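Local coordinates for Asp/Glu-specific dipeptidyl-peptidase (Flavobacterium psychrophilum, PDB 5JXF), which removes dipeptides from the N-terminus of oligopeptides as a serine protease, with strict specificity for aspartate or glutamate at the P1 position, at residues G39-P43 and L585-Y589; S73-A77 and F140-I144. All coordinates share one frame; numbering follows the deposited sequence.

Interaction 1 of 2, residues G39-P43 and L585-Y589; sequences GMWIP and LRVTY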
loop_
_atom_site.group_PDB
_atom_site.type_symbol
_atom_site.label_atom_id
_atom_site.label_comp_id
_atom_site.label_asym_id
_atom_site.label_seq_id
_atom_site.Cartn_x
_atom_site.Cartn_y
_atom_site.Cartn_z
ATOM N N GLY A 39 -21.492 14.437 12.240
ATOM C CA GLY A 39 -22.117 14.993 13.432
ATOM C C GLY A 39 -21.957 14.209 14.724
ATOM O O GLY A 39 -21.893 12.983 14.703
ATOM N N MET A 40 -21.888 14.927 15.849
ATOM C CA MET A 40 -21.772 14.311 17.165
ATOM C C MET A 40 -22.774 14.987 18.102
ATOM O O MET A 40 -22.557 16.111 18.549
ATOM C CB MET A 40 -20.347 14.431 17.719
ATOM C CG MET A 40 -19.237 14.010 16.754
ATOM S SD MET A 40 -17.572 14.520 17.253
ATOM C CE MET A 40 -16.560 13.463 16.185
ATOM N N TRP A 41 -23.856 14.283 18.409
ATOM C CA TRP A 41 -25.044 14.906 18.991
ATOM C C TRP A 41 -25.183 14.691 20.494
ATOM O O TRP A 41 -24.884 13.625 21.018
ATOM C CB TRP A 41 -26.292 14.384 18.264
ATOM C CG TRP A 41 -26.130 14.515 16.780
ATOM C CD1 TRP A 41 -25.731 13.539 15.906
ATOM C CD2 TRP A 41 -26.309 15.699 16.002
ATOM N NE1 TRP A 41 -25.671 14.042 14.630
ATOM C CE2 TRP A 41 -26.019 15.367 14.660
ATOM C CE3 TRP A 41 -26.695 17.012 16.305
ATOM C CZ2 TRP A 41 -26.102 16.300 13.626
ATOM C CZ3 TRP A 41 -26.782 17.931 15.281
ATOM C CH2 TRP A 41 -26.488 17.576 13.958
ATOM N N ILE A 42 -25.637 15.729 21.178
ATOM C CA ILE A 42 -25.948 15.639 22.593
ATOM C C ILE A 42 -27.139 14.725 22.758
ATOM O O ILE A 42 -28.197 14.986 22.196
ATOM C CB ILE A 42 -26.241 17.027 23.185
ATOM C CG1 ILE A 42 -25.053 17.944 22.919
ATOM C CG2 ILE A 42 -26.515 16.912 24.674
ATOM C CD1 ILE A 42 -25.274 19.365 23.327
ATOM N N PRO A 43 -26.971 13.643 23.528
ATOM C CA PRO A 43 -27.925 12.536 23.501
ATOM C C PRO A 43 -29.313 12.910 24.021
ATOM O O PRO A 43 -30.275 12.198 23.744
ATOM C CB PRO A 43 -27.272 11.489 24.412
ATOM C CG PRO A 43 -25.850 11.893 24.515
ATOM C CD PRO A 43 -25.853 13.377 24.444
ATOM N N LEU A 585 -20.446 13.211 26.553
ATOM C CA LEU A 585 -21.189 12.105 25.960
ATOM C C LEU A 585 -21.941 12.532 24.704
ATOM O O LEU A 585 -22.733 13.460 24.743
ATOM C CB LEU A 585 -22.165 11.530 26.991
ATOM C CG LEU A 585 -23.014 10.323 26.603
ATOM C CD1 LEU A 585 -22.136 9.174 26.276
ATOM C CD2 LEU A 585 -23.962 9.974 27.768
ATOM N N ARG A 586 -21.675 11.867 23.583
ATOM C CA ARG A 586 -22.341 12.215 22.324
ATOM C C ARG A 586 -22.788 10.958 21.624
ATOM O O ARG A 586 -22.268 9.890 21.860
ATOM C CB ARG A 586 -21.449 12.996 21.342
ATOM C CG ARG A 586 -20.801 14.240 21.805
ATOM C CD ARG A 586 -21.792 15.342 22.146
ATOM N NE ARG A 586 -21.064 16.507 22.622
ATOM C CZ ARG A 586 -20.560 17.436 21.820
ATOM N NH1 ARG A 586 -20.746 17.349 20.506
ATOM N NH2 ARG A 586 -19.897 18.466 22.331
ATOM N N VAL A 587 -23.758 11.117 20.749
ATOM C CA VAL A 587 -24.200 10.034 19.919
ATOM C C VAL A 587 -23.900 10.403 18.467
ATOM O O VAL A 587 -24.031 11.562 18.082
ATOM C CB VAL A 587 -25.698 9.771 20.119
ATOM C CG1 VAL A 587 -26.214 8.769 19.095
ATOM C CG2 VAL A 587 -25.941 9.278 21.531
ATOM N N THR A 588 -23.477 9.415 17.684
ATOM C CA THR A 588 -23.389 9.556 16.237
ATOM C C THR A 588 -23.903 8.252 15.624
ATOM O O THR A 588 -23.843 7.197 16.258
ATOM C CB THR A 588 -21.939 9.859 15.778
ATOM O OG1 THR A 588 -21.888 10.002 14.350
ATOM C CG2 THR A 588 -20.988 8.758 16.202
ATOM N N TYR A 589 -24.430 8.325 14.407
ATOM C CA TYR A 589 -25.004 7.154 13.761
ATOM C C TYR A 589 -24.669 7.126 12.280
ATOM O O TYR A 589 -24.208 8.118 11.717
ATOM C CB TYR A 589 -26.516 7.134 13.917
ATOM C CG TYR A 589 -27.114 8.481 13.631
ATOM C CD1 TYR A 589 -27.269 9.406 14.655
ATOM C CD2 TYR A 589 -27.507 8.845 12.347
ATOM C CE1 TYR A 589 -27.777 10.648 14.415
ATOM C CE2 TYR A 589 -28.039 10.110 12.101
ATOM C CZ TYR A 589 -28.176 10.996 13.161
ATOM O OH TYR A 589 -28.694 12.251 13.004
#
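The guanidinium group of Arg586 receives CG1 of Ile42 over one face and the carbonyl of Met40 at its edge, where NH1 gives a bent hydrogen bond (2.9 Å from NH1 to Met40 O). That donor stands 40° out of the carbonyl plane, so it does not sit on a lone pair. The indole of Trp41 and the ring of Tyr589 lie almost parallel (20° between planes) but slid so far that they barely overlap, CD1 of Trp41 meeting CE1 of Tyr589 at 3.8 Å. Arginine suits its buried place because its several N-H groups can serve several oxygens at once: NH1 is shared with Pro579 O, and NH2 goes to the backbone oxygen of Asp580 and to OD1 of Asn582. The chain reaches Met40 by turning at chi2 (-65°). Between these side chains the backbones form a single antiparallel bridge, the hydrogen-bonded pair Trp41–Val587, with Trp41 N 2.7 Å from Val587 O and Val587 N 2.8 Å from Trp41 O. This adds the N-terminal loop to strand 586-591, an edge strand of an eight-stranded antiparallel sheet, next to 279-284. Farther along, Thr588 OG1 lies anti to its own N and donates nearly straight on to Gly39 O, at 3.0 Å. Gly39 has backbone angles at which a CB would jam against the preceding carbonyl and strike the Trp41 indole. At the other end the compact ring of Pro43 packs on aliphatic neighbours, its CG 3.9 Å from Leu585 CG and its CB meeting Val587 CG2. The Met40 side chain packs on His656 and Thr658 and lies about 8 Å from the bound aspartic acid.

Interaction 2 of 2, residues S73-A77 and F140-I144; sequences SLKDA and FIVSI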
loop_
_atom_site.group_PDB
_atom_site.type_symbol
_atom_site.label_atom_id
_atom_site.label_comp_id
_atom_site.label_asym_id
_atom_site.label_seq_id
_atom_site.Cartn_x
_atom_site.Cartn_y
_atom_site.Cartn_z
ATOM N N SER A 73 -31.645 3.733 30.419
ATOM C CA SER A 73 -31.456 3.952 28.980
ATOM C C SER A 73 -30.038 3.568 28.559
ATOM O O SER A 73 -29.242 3.145 29.404
ATOM C CB SER A 73 -31.722 5.406 28.617
ATOM O OG SER A 73 -30.768 6.243 29.239
ATOM N N LEU A 74 -29.717 3.738 27.273
ATOM C CA LEU A 74 -28.389 3.353 26.770
ATOM C C LEU A 74 -27.271 4.065 27.509
ATOM O O LEU A 74 -26.229 3.471 27.760
ATOM C CB LEU A 74 -28.258 3.630 25.261
ATOM C CG LEU A 74 -29.148 2.749 24.379
ATOM C CD1 LEU A 74 -28.700 2.785 22.909
ATOM C CD2 LEU A 74 -29.151 1.330 24.892
ATOM N N LYS A 75 -27.500 5.326 27.887
ATOM C CA LYS A 75 -26.441 6.140 28.492
ATOM C C LYS A 75 -25.901 5.502 29.771
ATOM O O LYS A 75 -24.722 5.656 30.094
ATOM C CB LYS A 75 -26.931 7.570 28.784
ATOM C CG LYS A 75 -27.808 7.708 30.017
ATOM C CD LYS A 75 -27.759 9.122 30.569
ATOM C CE LYS A 75 -28.777 9.320 31.681
ATOM N NZ LYS A 75 -28.363 8.664 32.951
ATOM N N ASP A 76 -26.771 4.784 30.482
ATOM C CA ASP A 76 -26.388 4.043 31.685
ATOM C C ASP A 76 -25.402 2.911 31.436
ATOM O O ASP A 76 -24.767 2.419 32.361
ATOM C CB ASP A 76 -27.637 3.485 32.364
ATOM C CG ASP A 76 -28.545 4.598 32.894
ATOM O OD1 ASP A 76 -27.999 5.590 33.427
ATOM O OD2 ASP A 76 -29.776 4.506 32.728
ATOM N N ALA A 77 -25.265 2.506 30.180
ATOM C CA ALA A 77 -24.353 1.427 29.851
ATOM C C ALA A 77 -23.054 1.943 29.196
ATOM O O ALA A 77 -22.184 1.142 28.818
ATOM C CB ALA A 77 -25.056 0.419 28.942
ATOM N N PHE A 140 -20.039 7.459 35.086
ATOM C CA PHE A 140 -21.373 7.363 34.503
ATOM C C PHE A 140 -22.110 8.688 34.485
ATOM O O PHE A 140 -22.012 9.481 35.434
ATOM C CB PHE A 140 -22.200 6.319 35.264
ATOM C CG PHE A 140 -21.708 4.924 35.067
ATOM C CD1 PHE A 140 -20.624 4.451 35.783
ATOM C CD2 PHE A 140 -22.314 4.090 34.144
ATOM C CE1 PHE A 140 -20.156 3.143 35.602
ATOM C CE2 PHE A 140 -21.858 2.790 33.948
ATOM C CZ PHE A 140 -20.773 2.315 34.685
ATOM N N ILE A 141 -22.844 8.939 33.402
ATOM C CA ILE A 141 -23.654 10.150 33.319
ATOM C C ILE A 141 -25.067 9.947 33.897
ATOM O O ILE A 141 -25.838 9.093 33.424
ATOM C CB ILE A 141 -23.803 10.659 31.882
ATOM C CG1 ILE A 141 -22.427 10.938 31.259
ATOM C CG2 ILE A 141 -24.653 11.947 31.884
ATOM C CD1 ILE A 141 -21.544 11.819 32.126
ATOM N N VAL A 142 -25.394 10.719 34.931
ATOM C CA VAL A 142 -26.731 10.656 35.547
ATOM C C VAL A 142 -27.698 11.519 34.757
ATOM O O VAL A 142 -28.782 11.082 34.400
ATOM C CB VAL A 142 -26.693 11.118 37.036
ATOM C CG1 VAL A 142 -28.110 11.076 37.680
ATOM C CG2 VAL A 142 -25.725 10.206 37.826
ATOM N N SER A 143 -27.287 12.741 34.440
ATOM C CA SER A 143 -28.186 13.684 33.790
ATOM C C SER A 143 -27.410 14.797 33.102
ATOM O O SER A 143 -26.280 15.089 33.472
ATOM C CB SER A 143 -29.162 14.289 34.814
ATOM O OG SER A 143 -28.502 15.226 35.649
ATOM N N ILE A 144 -28.046 15.409 32.108
ATOM C CA ILE A 144 -27.453 16.440 31.264
ATOM C C ILE A 144 -28.279 17.725 31.379
ATOM O O ILE A 144 -29.433 17.768 30.953
ATOM C CB ILE A 144 -27.391 15.971 29.805
ATOM C CG1 ILE A 144 -26.499 14.728 29.692
ATOM C CG2 ILE A 144 -26.866 17.063 28.884
ATOM C CD1 ILE A 144 -26.548 14.055 28.336
HETATM O O HOH W 1 -22.638 7.179 31.337
HETATM O O HOH W 2 -25.543 6.604 33.871
#
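With chi1 at 77°, Lys75 carries its CG between the backbone N and the carbonyl carbon; the chain then runs extended until it bends at chi4 (74°), which brings NZ up to two successive carbonyls of the strand. NZ gives hydrogen bonds to Ile141 O at 2.6 Å and to Val142 O at 2.8 Å, the latter from well above the carbonyl plane. Asp76 has its CG anti to its own carbonyl carbon (chi1 -65°), and OD1 meets the same ammonium on the syn side in a salt bridge (NZ to OD1 3.1 Å). Three acceptors thus grip one buried NZ, and the carboxylate would probably help to balance its charge. An aspartate suits the place because its two oxygens can take the N-H of Ser73, through OD2, and the lysine ammonium at once. Replacing Lys75 by alanine removes the ammonium, which is likely to leave Asp76 OD1 without its charged mate and the carbonyls of Ile141 and Val142 without this donor. Water bridges fill in: one joins Lys75 O to Ile141 N, the other Asp76 OD1 to Ile141 O. Nearby, Phe140 presents its ring edge to Asp76 O, CE2 lying 3.3 Å from that oxygen, while its ring also meets those of Phe206 and Tyr261. Val142 and Ser143 form a classic beta bulge opposite Val202. The turn 73-77 lies between helix 63-66 and strand 80-81, with Leu74 packed on strand 279-284, while 140-144 belongs to strand 138-146, which pairs antiparallel with the long strand 197-214.

Interaction 1 is buried throughout and lies nearer the specificity site; interaction 2 is largely buried but partly exposed at Val142 and Ser143, and lies away from any annotated site. In interaction 1 the backbones themselves pair, and the loop extends a sheet edge; in interaction 2 a loop segment with helical backbone angles at 74-76 reaches a strand of a different sheet through a lysine, an aspartate and waters. Each buries a cation among oxygen acceptors, though only that of interaction 2 has a carboxylate partner within the contact. They touch through apolar groups: Leu585 CD2 packs on Ile141 CG1 (3.9 Å) and Lys75 CB, and Pro43 CD on Ile144 CD1. Strand 279-284 borders both: Val587 and Leu74 each pack on Met281 and Met283.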